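Long-range contact in alginate lyase (Paenibacillus sp. FPU-7, PDB 6KFN), which cleaves alginate as a polysaccharide lyase (EC 4.2.2.3), breaking the chain by beta-elimination, and is built as a right-handed parallel beta-helix: residues F39-S44 and L75-D80. Numbering follows the deposited sequence.
Sequences FKAEAS and LYVTGD
Two neighbouring rungs at the N-terminal end of the parallel beta-helix pair here, strand 39-41 forming the outermost strand of a ten-strand parallel sheet. The register is in step, Phe-39 beside Leu-75, Lys-40 beside Tyr-76 and Ala-41 beside Val-77. Tyr-76 N donates to Phe-39 O at 2.9 Å, nearly along the C=O axis, and Ala-41 N donates to Tyr-76 O at 2.9 Å. Ala-41 O ends the ladder by accepting Thr-78 N at 2.9 Å and an almost straight 172°, plus a weak bond from Gly-79 N.

The apolar face carries Phe-39, Ala-41, Leu-75 and Val-77. With CG anti to its backbone N (chi1 -177°), Leu-75 lays CD1 3.9 Å from Phe-39 CB, while the Phe-39 ring leads away onto helix 11-19, which caps this end of the solenoid. Lys-40 and Tyr-76 occupy the other face; Thr-78 CG2 sits over the Tyr-76 ring, offset toward its rim, and the phenol OH bonds Asp-99 of the next rung.

Past the strands, the rungs stay matched through the turn. Gly-79 CA comes within 3.3 Å of Ala-43 O, a CA-H...O contact where a CB would clash. One water bridges Glu-42 O and Thr-78 OG1, and Asp-80 N donates to Ser-44 OG at 3.0 Å and 173°.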
ATOM      1  N   PHE A  39     -13.558  12.005  -2.635  1.00 11.10           N
ATOM      2  CA  PHE A  39     -14.697  11.217  -2.130  1.00  8.44           C
ATOM      3  C   PHE A  39     -14.405  10.647  -0.748  1.00  6.97           C
ATOM      4  O   PHE A  39     -13.287  10.235  -0.468  1.00  7.50           O
ATOM      5  CB  PHE A  39     -14.951  10.110  -3.137  1.00  7.62           C
ATOM      6  CG  PHE A  39     -15.393  10.663  -4.467  1.00  7.92           C
ATOM      7  CD1 PHE A  39     -16.609  11.314  -4.589  1.00  9.55           C
ATOM      8  CD2 PHE A  39     -14.581  10.540  -5.578  1.00  8.58           C
ATOM      9  CE1 PHE A  39     -16.982  11.887  -5.804  1.00 10.45           C
ATOM     10  CE2 PHE A  39     -14.930  11.110  -6.792  1.00 10.23           C
ATOM     11  CZ  PHE A  39     -16.138  11.773  -6.885  1.00 11.02           C
ATOM     12  N   LYS A  40     -15.432  10.648   0.116  1.00  7.11           N
ATOM     13  CA  LYS A  40     -15.320  10.319   1.532  1.00  6.92           C
ATOM     14  C   LYS A  40     -16.238   9.160   1.905  1.00  6.87           C
ATOM     15  O   LYS A  40     -17.458   9.286   1.845  1.00  8.81           O
ATOM     16  CB  LYS A  40     -15.637  11.544   2.391  1.00  8.44           C
ATOM     17  CG  LYS A  40     -14.692  12.736   2.175  1.00  9.54           C
ATOM     18  CD  LYS A  40     -15.241  14.008   2.814  1.00 16.89           C
ATOM     19  CE  LYS A  40     -14.411  15.222   2.437  1.00 36.36           C
ATOM     20  NZ  LYS A  40     -14.366  15.428   0.947  1.00 39.25           N
ATOM     21  N   ALA A  41     -15.633   8.043   2.273  1.00  6.12           N
ATOM     22  CA  ALA A  41     -16.338   6.843   2.711  1.00  6.57           C
ATOM     23  C   ALA A  41     -16.290   6.820   4.250  1.00  5.86           C
ATOM     24  O   ALA A  41     -15.306   6.381   4.831  1.00  6.74           O
ATOM     25  CB  ALA A  41     -15.697   5.609   2.090  1.00  6.39           C
ATOM     26  N   GLU A  42     -17.339   7.375   4.874  1.00  6.78           N
ATOM     27  CA  GLU A  42     -17.354   7.673   6.311  1.00  6.89           C
ATOM     28  C   GLU A  42     -18.164   6.676   7.141  1.00  6.77           C
ATOM     29  O   GLU A  42     -17.829   6.430   8.297  1.00  8.49           O
ATOM     30  CB  GLU A  42     -17.900   9.083   6.582  1.00  8.17           C
ATOM     31  CG  GLU A  42     -17.070  10.196   6.014  1.00 10.76           C
ATOM     32  CD  GLU A  42     -17.571  11.611   6.266  1.00 12.18           C
ATOM     33  OE1 GLU A  42     -18.745  11.803   6.635  1.00 15.26           O
ATOM     34  OE2 GLU A  42     -16.789  12.542   6.077  1.00 15.01           O
ATOM     35  N   ALA A  43     -19.249   6.160   6.618  1.00  6.67           N
ATOM     36  CA  ALA A  43     -20.125   5.243   7.322  1.00  6.87           C
ATOM     37  C   ALA A  43     -19.399   3.915   7.542  1.00  6.78           C
ATOM     38  O   ALA A  43     -18.356   3.663   6.955  1.00  8.61           O
ATOM     39  CB  ALA A  43     -21.402   5.025   6.497  1.00  8.40           C
ATOM     40  N   SER A  44     -19.957   3.070   8.389  1.00  7.52           N
ATOM     41  CA  SER A  44     -19.433   1.740   8.613  1.00  7.27           C
ATOM     42  C   SER A  44     -20.442   0.673   8.248  1.00  7.63           C
ATOM     43  O   SER A  44     -21.629   0.749   8.606  1.00  9.51           O
ATOM     44  CB  SER A  44     -19.024   1.521  10.073  1.00  8.17           C
ATOM     45  OG  SER A  44     -17.883   2.296  10.386  1.00  8.71           O
ATOM     46  N   LEU A  75      -9.774   8.747  -2.726  1.00  6.07           N
ATOM     47  CA  LEU A  75     -10.768   8.206  -1.811  1.00  6.06           C
ATOM     48  C   LEU A  75     -10.191   8.251  -0.405  1.00  5.47           C
ATOM     49  O   LEU A  75      -9.061   7.827  -0.181  1.00  6.22           O
ATOM     50  CB  LEU A  75     -11.109   6.773  -2.221  1.00  6.20           C
ATOM     51  CG  LEU A  75     -12.195   6.067  -1.400  1.00  6.88           C
ATOM     52  CD1 LEU A  75     -13.581   6.769  -1.562  1.00  7.59           C
ATOM     53  CD2 LEU A  75     -12.292   4.612  -1.779  1.00  9.06           C
ATOM     54  N   TYR A  76     -11.002   8.734   0.543  1.00  5.64           N
ATOM     55  CA  TYR A  76     -10.627   8.837   1.958  1.00  5.74           C
ATOM     56  C   TYR A  76     -11.612   7.972   2.733  1.00  5.67           C
ATOM     57  O   TYR A  76     -12.806   8.285   2.763  1.00  6.64           O
ATOM     58  CB  TYR A  76     -10.700  10.290   2.419  1.00  6.83           C
ATOM     59  CG  TYR A  76     -10.307  10.557   3.846  1.00  6.34           C
ATOM     60  CD1 TYR A  76      -9.336   9.835   4.498  1.00  6.68           C
ATOM     61  CD2 TYR A  76     -10.911  11.570   4.567  1.00  8.31           C
ATOM     62  CE1 TYR A  76      -8.937  10.146   5.799  1.00  7.31           C
ATOM     63  CE2 TYR A  76     -10.527  11.890   5.853  1.00  8.66           C
ATOM     64  CZ  TYR A  76      -9.551  11.171   6.472  1.00  7.27           C
ATOM     65  OH  TYR A  76      -9.202  11.510   7.747  1.00  8.77           O
ATOM     66  N   VAL A  77     -11.129   6.896   3.356  1.00  5.29           N
ATOM     67  CA  VAL A  77     -11.967   5.923   4.046  1.00  5.42           C
ATOM     68  C   VAL A  77     -11.736   6.093   5.541  1.00  5.31           C
ATOM     69  O   VAL A  77     -10.614   5.940   6.017  1.00  5.79           O
ATOM     70  CB  VAL A  77     -11.637   4.487   3.607  1.00  5.91           C
ATOM     71  CG1 VAL A  77     -12.629   3.520   4.266  1.00  6.54           C
ATOM     72  CG2 VAL A  77     -11.650   4.337   2.092  1.00  6.78           C
ATOM     73  N   THR A  78     -12.823   6.371   6.282  1.00  5.72           N
ATOM     74  CA  THR A  78     -12.793   6.563   7.716  1.00  6.11           C
ATOM     75  C   THR A  78     -13.765   5.667   8.450  1.00  6.78           C
ATOM     76  O   THR A  78     -13.858   5.771   9.673  1.00 12.17           O
ATOM     77  CB  THR A  78     -13.008   8.029   8.113  1.00  7.36           C
ATOM     78  OG1 THR A  78     -14.219   8.484   7.522  1.00  7.59           O
ATOM     79  CG2 THR A  78     -11.859   8.904   7.664  1.00  8.08           C
ATOM     80  N   GLY A  79     -14.468   4.794   7.749  1.00  7.20           N
ATOM     81  CA  GLY A  79     -15.357   3.821   8.355  1.00  8.00           C
ATOM     82  C   GLY A  79     -14.848   2.406   8.091  1.00  6.34           C
ATOM     83  O   GLY A  79     -13.888   2.165   7.375  1.00  7.67           O
ATOM     84  N   ASP A  80     -15.568   1.462   8.704  1.00  6.03           N
ATOM     85  CA  ASP A  80     -15.184   0.066   8.666  1.00  5.58           C
ATOM     86  C   ASP A  80     -16.007  -0.727   7.654  1.00  5.39           C
ATOM     87  O   ASP A  80     -17.117  -0.344   7.286  1.00  6.16           O
ATOM     88  CB  ASP A  80     -15.400  -0.585  10.052  1.00  6.40           C
ATOM     89  CG  ASP A  80     -14.563   0.010  11.148  1.00  7.43           C
ATOM     90  OD1 ASP A  80     -13.560   0.706  10.896  1.00  7.19           O
ATOM     91  OD2 ASP A  80     -14.903  -0.284  12.315  1.00 12.80           O
TER
HETATM   92  O   HOH W   1     -16.119   8.316   9.523  1.00 23.36           O